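Local coordinates for Blo t 1 allergen (Blomia tropicalis, PDB 5JT8), which is a mite allergen of the papain-like cysteine protease family, here with a propeptide inhibitor domain, and probably hydrolyses peptide bonds once matured, at residues F191-M194 with I195-L199; V240-T243 with I244-G248. All blocks are in the same frame, centred on the assembly; numbering follows the deposited sequence.

Contact 1 and contact 2 are both the closing turns of short helices in the papain-like protease fold, 187-196 and 237-247, and each is partly buried with one exposed residue. Their centres lie 22 Å apart, with nearest atoms about 9 Å apart, so they do not touch. Both meet the two-stranded sheet, contact 1 on strand 227-230 and contact 2 on strand 329-332; otherwise contact 1 packs on helices 139-154 and 162-168, contact 2 on the mixed sheet. Chemistry differs too. At 191-199 one carbonyl takes two amide donors as the chain leaves the helix, and a lysine-arginine pair shares a water; at 240-248 ordinary helical bonds run on, and a tyrosine rests on glutamine side chains.

Contact 1 of 2, residues F191-M194 with I195-L199; sequences FKYM and IRTGL
At the helix end Y193 O accepts two amides, T197 N at 2.9 Å and G198 N at 3.0 Å, the second in the carbonyl plane, while I195 and R196 still bond back four residues to F191 and K192. T197 leaves helical geometry and G198 takes a positive phi, 79°, which favours glycine. At this turn, T197 CB sits over one face of the Y193 ring, a CH-pi contact with CB 3.9 Å from the ring centroid. With CG anti to the backbone N (chi1 -177°), the Y193 side chain runs toward the helix end, where L199 CD2 comes obliquely to CE1 at 3.6 Å. The other leucine methyl, CD1, meets M194 CG at 3.7 Å. On the outer side K192 and R196 run side by side, K192 CD lying over one guanidinium face. A water bridges K192 NZ and R196 NH2; K192 NZ also forms a salt bridge with E189, which probably eases the repulsion between the two like charges. Y193 OH bonds E164 of helix 162-168, whose L165 packs on both Y193 and L199; F191 and M194 face A142 on helix 139-154, and I195 touches Y228 of strand 227-230.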
loop_
_atom_site.group_PDB
_atom_site.type_symbol
_atom_site.label_atom_id
_atom_site.label_comp_id
_atom_site.label_asym_id
_atom_site.label_seq_id
_atom_site.Cartn_x
_atom_site.Cartn_y
_atom_site.Cartn_z
ATOM N N PHE A 191 12.558 4.218 3.566
ATOM C CA PHE A 191 12.964 4.440 4.950
ATOM C C PHE A 191 14.432 4.813 5.026
ATOM O O PHE A 191 14.812 5.668 5.815
ATOM C CB PHE A 191 12.712 3.199 5.803
ATOM C CG PHE A 191 11.275 2.961 6.102
ATOM C CD1 PHE A 191 10.477 3.991 6.598
ATOM C CD2 PHE A 191 10.709 1.723 5.864
ATOM C CE1 PHE A 191 9.143 3.776 6.865
ATOM C CE2 PHE A 191 9.370 1.491 6.133
ATOM C CZ PHE A 191 8.584 2.513 6.637
ATOM N N LYS A 192 15.254 4.148 4.208
ATOM C CA LYS A 192 16.681 4.471 4.117
ATOM C C LYS A 192 16.868 5.968 3.836
ATOM O O LYS A 192 17.713 6.640 4.433
ATOM C CB LYS A 192 17.345 3.629 3.023
ATOM C CG LYS A 192 18.805 3.946 2.756
ATOM C CD LYS A 192 19.376 3.086 1.617
ATOM C CE LYS A 192 19.377 1.606 1.990
ATOM N NZ LYS A 192 19.786 0.748 0.837
ATOM N N TYR A 193 16.067 6.483 2.912
ATOM C CA TYR A 193 16.125 7.883 2.551
ATOM C C TYR A 193 15.666 8.744 3.734
ATOM O O TYR A 193 16.198 9.819 3.990
ATOM C CB TYR A 193 15.267 8.136 1.316
ATOM C CG TYR A 193 15.332 9.550 0.825
ATOM C CD1 TYR A 193 14.468 10.515 1.331
ATOM C CD2 TYR A 193 16.259 9.927 -0.150
ATOM C CE1 TYR A 193 14.528 11.817 0.900
ATOM C CE2 TYR A 193 16.323 11.233 -0.600
ATOM C CZ TYR A 193 15.450 12.172 -0.077
ATOM O OH TYR A 193 15.496 13.470 -0.512
ATOM N N MET A 194 14.692 8.242 4.471
ATOM C CA MET A 194 14.177 8.958 5.624
ATOM C C MET A 194 15.217 9.043 6.743
ATOM O O MET A 194 15.229 9.991 7.518
ATOM C CB MET A 194 12.900 8.283 6.117
ATOM C CG MET A 194 11.704 8.602 5.250
ATOM S SD MET A 194 10.211 8.117 6.114
ATOM C CE MET A 194 9.328 7.298 4.788
ATOM N N ILE A 195 16.112 8.065 6.800
ATOM C CA ILE A 195 17.213 8.102 7.757
ATOM C C ILE A 195 18.293 9.072 7.330
ATOM O O ILE A 195 18.685 9.968 8.083
ATOM C CB ILE A 195 17.848 6.702 7.937
ATOM C CG1 ILE A 195 16.882 5.765 8.662
ATOM C CG2 ILE A 195 19.170 6.787 8.705
ATOM C CD1 ILE A 195 17.243 4.307 8.483
ATOM N N ARG A 196 18.788 8.901 6.112
ATOM C CA ARG A 196 19.988 9.619 5.714
ATOM C C ARG A 196 19.715 11.075 5.369
ATOM O O ARG A 196 20.582 11.936 5.537
ATOM C CB ARG A 196 20.642 8.906 4.532
ATOM C CG ARG A 196 21.083 7.487 4.861
ATOM C CD ARG A 196 21.620 6.764 3.634
ATOM N NE ARG A 196 21.911 5.362 3.922
ATOM C CZ ARG A 196 22.210 4.446 3.003
ATOM N NH1 ARG A 196 22.258 4.776 1.715
ATOM N NH2 ARG A 196 22.452 3.196 3.371
ATOM N N THR A 197 18.510 11.357 4.888
ATOM C CA THR A 197 18.188 12.686 4.339
ATOM C C THR A 197 16.969 13.309 5.022
ATOM O O THR A 197 16.941 14.501 5.291
ATOM C CB THR A 197 17.916 12.597 2.825
ATOM O OG1 THR A 197 19.046 12.002 2.176
ATOM C CG2 THR A 197 17.637 13.986 2.208
ATOM N N GLY A 198 15.972 12.477 5.316
ATOM C CA GLY A 198 14.694 12.940 5.831
ATOM C C GLY A 198 13.784 13.495 4.747
ATOM O O GLY A 198 14.243 13.856 3.671
ATOM N N LEU A 199 12.483 13.560 5.030
ATOM C CA LEU A 199 11.508 14.087 4.075
ATOM C C LEU A 199 10.932 15.415 4.532
ATOM O O LEU A 199 10.660 15.592 5.716
ATOM C CB LEU A 199 10.359 13.099 3.862
ATOM C CG LEU A 199 10.674 11.788 3.157
ATOM C CD1 LEU A 199 9.483 10.821 3.306
ATOM C CD2 LEU A 199 11.003 12.048 1.693
HETATM O O HOH W 1 22.585 1.119 0.988
#

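Contact 2 of 2, residues V240-T243 with I244-G248; sequences VMYT and IQQHG
Y242 and Q246, one helical turn apart, make the closest side-chain contact here, alongside a backbone bond from Q246 N to Y242 O of 2.8 Å. Further bonds of the same i to i+4 kind join I244 to V240, Q245 to M241 and H247 to T243. That pattern holds through H247, although its backbone is already stretched, and G248 leaves the helix with a positive phi; a CB there would be driven against the carbonyl O of H247, so the position calls for glycine.

The Q246 side chain can be traced outward. CB stands 3.6 Å from Y242 O, the carbonyl that its own amide bonds. CG is placed over one face of the tyrosine ring, 3.3 Å from Y242 CZ, and also lies near CE2 and OH. There the chain bends (chi2 -26°), which keeps the amide close to the ring: CD is 3.9 Å from Y242 OH, and OE1 is 3.8 Å from Y242 CE1. The amide and ring planes are 36° apart. Q245 approaches the same ring differently, its NE2 coming obliquely to CD1 and CE1 with the two planes nearly perpendicular, at 87°.

On the buried side, I244 CD1 meets V240 CG1 at 3.8 Å. T243 OG1 bonds back to the carbonyl of D239, one turn earlier. Y242 stacks on Y110. The helix lies on the mixed sheet through V240 and I244 on L285 of strand 281-291, M241 on W297 of strand 294-300, and T243 with I244 on V250 of strand 250-254; its last turn also meets the two-stranded sheet, where H247 stacks on Y330.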
loop_
_atom_site.group_PDB
_atom_site.type_symbol
_atom_site.label_atom_id
_atom_site.label_comp_id
_atom_site.label_asym_id
_atom_site.label_seq_id
_atom_site.Cartn_x
_atom_site.Cartn_y
_atom_site.Cartn_z
ATOM N N VAL A 240 3.919 -10.830 13.234
ATOM C CA VAL A 240 3.460 -9.603 12.597
ATOM C C VAL A 240 2.608 -8.799 13.563
ATOM O O VAL A 240 2.853 -7.613 13.734
ATOM C CB VAL A 240 2.679 -9.889 11.306
ATOM C CG1 VAL A 240 2.113 -8.598 10.750
ATOM C CG2 VAL A 240 3.615 -10.534 10.283
ATOM N N MET A 241 1.641 -9.449 14.217
ATOM C CA MET A 241 0.769 -8.779 15.196
ATOM C C MET A 241 1.569 -8.190 16.346
ATOM O O MET A 241 1.339 -7.055 16.775
ATOM C CB MET A 241 -0.292 -9.743 15.776
ATOM C CG MET A 241 -1.297 -10.285 14.755
ATOM S SD MET A 241 -2.069 -11.862 15.256
ATOM C CE MET A 241 -3.082 -11.313 16.594
ATOM N N TYR A 242 2.492 -8.974 16.877
ATOM C CA TYR A 242 3.359 -8.440 17.910
ATOM C C TYR A 242 4.214 -7.242 17.438
ATOM O O TYR A 242 4.389 -6.256 18.172
ATOM C CB TYR A 242 4.273 -9.529 18.439
ATOM C CG TYR A 242 4.903 -9.067 19.705
ATOM C CD1 TYR A 242 4.154 -8.974 20.873
ATOM C CD2 TYR A 242 6.223 -8.640 19.725
ATOM C CE1 TYR A 242 4.717 -8.504 22.040
ATOM C CE2 TYR A 242 6.801 -8.181 20.878
ATOM C CZ TYR A 242 6.050 -8.121 22.035
ATOM O OH TYR A 242 6.633 -7.663 23.191
ATOM N N THR A 243 4.770 -7.350 16.231
ATOM C CA THR A 243 5.541 -6.243 15.643
ATOM C C THR A 243 4.684 -4.986 15.540
ATOM O O THR A 243 5.120 -3.892 15.895
ATOM C CB THR A 243 6.088 -6.636 14.260
ATOM O OG1 THR A 243 6.995 -7.737 14.420
ATOM C CG2 THR A 243 6.793 -5.436 13.560
ATOM N N ILE A 244 3.441 -5.161 15.100
ATOM C CA ILE A 244 2.506 -4.049 14.980
ATOM C C ILE A 244 2.227 -3.441 16.339
ATOM O O ILE A 244 2.196 -2.218 16.487
ATOM C CB ILE A 244 1.197 -4.502 14.327
ATOM C CG1 ILE A 244 1.434 -4.759 12.834
ATOM C CG2 ILE A 244 0.086 -3.462 14.546
ATOM C CD1 ILE A 244 0.289 -5.527 12.159
ATOM N N GLN A 245 2.035 -4.300 17.335
ATOM C CA GLN A 245 1.796 -3.835 18.691
ATOM C C GLN A 245 2.996 -3.058 19.268
ATOM O O GLN A 245 2.806 -2.009 19.891
ATOM C CB GLN A 245 1.458 -5.008 19.615
ATOM C CG GLN A 245 1.060 -4.553 21.022
ATOM C CD GLN A 245 0.678 -5.697 21.970
ATOM O OE1 GLN A 245 -0.293 -5.595 22.713
ATOM N NE2 GLN A 245 1.463 -6.759 21.967
ATOM N N GLN A 246 4.215 -3.570 19.068
ATOM C CA GLN A 246 5.393 -2.963 19.687
ATOM C C GLN A 246 6.101 -1.902 18.836
ATOM O O GLN A 246 6.799 -1.032 19.381
ATOM C CB GLN A 246 6.419 -4.036 20.072
ATOM C CG GLN A 246 6.029 -4.921 21.258
ATOM C CD GLN A 246 5.062 -4.267 22.256
ATOM O OE1 GLN A 246 3.950 -4.757 22.457
ATOM N NE2 GLN A 246 5.493 -3.177 22.901
ATOM N N HIS A 247 5.960 -1.964 17.519
ATOM C CA HIS A 247 6.676 -0.986 16.692
ATOM C C HIS A 247 5.771 -0.085 15.845
ATOM O O HIS A 247 6.271 0.773 15.127
ATOM C CB HIS A 247 7.690 -1.713 15.801
ATOM C CG HIS A 247 8.683 -2.517 16.578
ATOM N ND1 HIS A 247 9.723 -1.939 17.268
ATOM C CD2 HIS A 247 8.770 -3.850 16.812
ATOM C CE1 HIS A 247 10.422 -2.881 17.878
ATOM N NE2 HIS A 247 9.866 -4.050 17.616
ATOM N N GLY A 248 4.449 -0.254 15.952
ATOM C CA GLY A 248 3.531 0.568 15.172
ATOM C C GLY A 248 3.105 -0.054 13.846
ATOM O O GLY A 248 3.428 -1.215 13.562
#